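Local coordinates for protein restriction endonuclease EcoP15I, restriction subunit (Escherichia coli, PDB 4ZCF) that cleaves DNA 25-27 base pairs downstream of one of two inversely oriented 5'-CAGCAG-3' sites, working together with the Mod subunit, at residues G203-Q208 against L216-P221. Numbering follows the deposited sequence.
Sequences GLLDNQ and LRAVKP
Leu205 meets Ala218 and Val219 through a single methyl, CD1, which lies 3.7 Å from Ala218 CB and 3.7 Å from Val219 CG2. No hydrogen bond joins the two segments; the contact is wholly apolar. Walking along 203-208, Leu204 comes first, its isobutyl group buried against His168 and Val171 of helix 165-172. At Leu205 the backbone turns to positive phi (56°), and its N is hydrogen-bonded to Glu172 OE2. The side chain points toward the second segment. A leucine suits this place because its long apolar side chain carries CD1 to both Ala218 CB and Val219 CG2: Ala218, with only a CB, offers a small apolar surface, while the beta-branched Val219 crosses the leucine at about a right angle. Asp206, exposed, and Asn207 continue the turn with positive phi, and Gln208 N closes it on Leu204 O at 3.0 Å. Asn207 OD1 accepts a hydrogen bond from Ser55 OG of a neighbouring subunit, probably Mod. On the other side, a type I turn from Arg217 to Lys220 brings the chain out of helix 212-217 toward strand 222-226 of the parallel helicase-type sheet. Around the contact, Leu205 also touches Leu41 of helix 36-41, Val219 reaches Lys109 of strand 109-113, and helix 165-172 packs against both Leu204 and Leu216.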
loop_
_atom_site.group_PDB
_atom_site.type_symbol
_atom_site.label_atom_id
_atom_site.label_comp_id
_atom_site.label_asym_id
_atom_site.label_seq_id
_atom_site.Cartn_x
_atom_site.Cartn_y
_atom_site.Cartn_z
ATOM N N GLY C 203 -16.183 6.388 -6.753
ATOM C CA GLY C 203 -16.369 7.225 -7.927
ATOM C C GLY C 203 -15.080 7.922 -8.302
ATOM O O GLY C 203 -14.333 8.372 -7.425
ATOM N N LEU C 204 -14.784 7.959 -9.612
ATOM C CA LEU C 204 -13.613 8.621 -10.181
ATOM C C LEU C 204 -14.107 9.760 -11.077
ATOM O O LEU C 204 -15.271 9.768 -11.479
ATOM C CB LEU C 204 -12.727 7.662 -11.021
ATOM C CG LEU C 204 -12.238 6.308 -10.451
ATOM C CD1 LEU C 204 -11.488 5.525 -11.516
ATOM C CD2 LEU C 204 -11.302 6.485 -9.266
ATOM N N LEU C 205 -13.201 10.688 -11.427
ATOM C CA LEU C 205 -13.450 11.843 -12.281
ATOM C C LEU C 205 -14.583 12.717 -11.759
ATOM O O LEU C 205 -15.723 12.628 -12.233
ATOM C CB LEU C 205 -13.638 11.450 -13.762
ATOM C CG LEU C 205 -12.652 12.098 -14.714
ATOM C CD1 LEU C 205 -12.368 11.213 -15.865
ATOM C CD2 LEU C 205 -13.130 13.441 -15.189
ATOM N N ASP C 206 -14.253 13.549 -10.753
ATOM C CA ASP C 206 -15.189 14.459 -10.082
ATOM C C ASP C 206 -16.415 13.657 -9.578
ATOM O O ASP C 206 -17.576 14.054 -9.763
ATOM C CB ASP C 206 -15.551 15.664 -10.998
ATOM C CG ASP C 206 -16.424 16.735 -10.369
ATOM O OD1 ASP C 206 -16.384 16.881 -9.120
ATOM O OD2 ASP C 206 -17.163 17.415 -11.120
ATOM N N ASN C 207 -16.108 12.475 -8.974
ATOM C CA ASN C 207 -17.029 11.487 -8.404
ATOM C C ASN C 207 -18.206 11.129 -9.330
ATOM O O ASN C 207 -19.358 11.102 -8.891
ATOM C CB ASN C 207 -17.504 11.956 -7.029
ATOM C CG ASN C 207 -18.215 10.894 -6.229
ATOM O OD1 ASN C 207 -17.878 9.709 -6.272
ATOM N ND2 ASN C 207 -19.235 11.297 -5.509
ATOM N N GLN C 208 -17.923 10.860 -10.612
ATOM C CA GLN C 208 -18.977 10.574 -11.587
ATOM C C GLN C 208 -19.076 9.124 -12.039
ATOM O O GLN C 208 -20.188 8.639 -12.257
ATOM C CB GLN C 208 -18.807 11.455 -12.835
ATOM C CG GLN C 208 -19.054 12.952 -12.665
ATOM C CD GLN C 208 -18.793 13.651 -13.986
ATOM O OE1 GLN C 208 -17.695 13.584 -14.555
ATOM N NE2 GLN C 208 -19.810 14.303 -14.534
ATOM N N LEU C 216 -12.051 5.932 -17.867
ATOM C CA LEU C 216 -11.004 6.080 -18.885
ATOM C C LEU C 216 -11.528 6.752 -20.140
ATOM O O LEU C 216 -10.827 7.582 -20.725
ATOM C CB LEU C 216 -10.320 4.753 -19.216
ATOM C CG LEU C 216 -9.466 4.116 -18.103
ATOM C CD1 LEU C 216 -9.428 2.636 -18.232
ATOM C CD2 LEU C 216 -8.071 4.657 -18.094
ATOM N N ARG C 217 -12.776 6.433 -20.535
ATOM C CA ARG C 217 -13.426 7.055 -21.686
ATOM C C ARG C 217 -13.527 8.587 -21.488
ATOM O O ARG C 217 -13.168 9.338 -22.397
ATOM C CB ARG C 217 -14.794 6.421 -21.943
ATOM C CG ARG C 217 -15.515 7.029 -23.145
ATOM C CD ARG C 217 -16.989 6.714 -23.185
ATOM N NE ARG C 217 -17.250 5.275 -23.292
ATOM C CZ ARG C 217 -17.888 4.557 -22.374
ATOM N NH1 ARG C 217 -18.342 5.134 -21.269
ATOM N NH2 ARG C 217 -18.091 3.262 -22.558
ATOM N N ALA C 218 -13.948 9.034 -20.279
ATOM C CA ALA C 218 -14.116 10.440 -19.871
ATOM C C ALA C 218 -12.824 11.275 -19.855
ATOM O O ALA C 218 -12.887 12.514 -19.897
ATOM C CB ALA C 218 -14.788 10.505 -18.514
ATOM N N VAL C 219 -11.663 10.602 -19.762
ATOM C CA VAL C 219 -10.336 11.222 -19.758
ATOM C C VAL C 219 -9.980 11.729 -21.195
ATOM O O VAL C 219 -9.082 12.566 -21.351
ATOM C CB VAL C 219 -9.320 10.213 -19.140
ATOM C CG1 VAL C 219 -7.968 10.205 -19.840
ATOM C CG2 VAL C 219 -9.162 10.449 -17.647
ATOM N N LYS C 220 -10.751 11.262 -22.218
ATOM C CA LYS C 220 -10.612 11.556 -23.648
ATOM C C LYS C 220 -9.199 11.142 -24.060
ATOM O O LYS C 220 -8.339 11.995 -24.251
ATOM C CB LYS C 220 -10.940 13.035 -23.972
ATOM C CG LYS C 220 -12.386 13.444 -23.704
ATOM C CD LYS C 220 -12.502 14.967 -23.663
ATOM C CE LYS C 220 -13.661 15.462 -22.822
ATOM N NZ LYS C 220 -13.322 16.722 -22.101
ATOM N N PRO C 221 -8.894 9.827 -24.103
ATOM C CA PRO C 221 -7.495 9.427 -24.334
ATOM C C PRO C 221 -7.000 9.283 -25.769
ATOM O O PRO C 221 -7.789 9.118 -26.702
ATOM C CB PRO C 221 -7.397 8.098 -23.579
ATOM C CG PRO C 221 -8.774 7.531 -23.643
ATOM C CD PRO C 221 -9.754 8.651 -23.846
#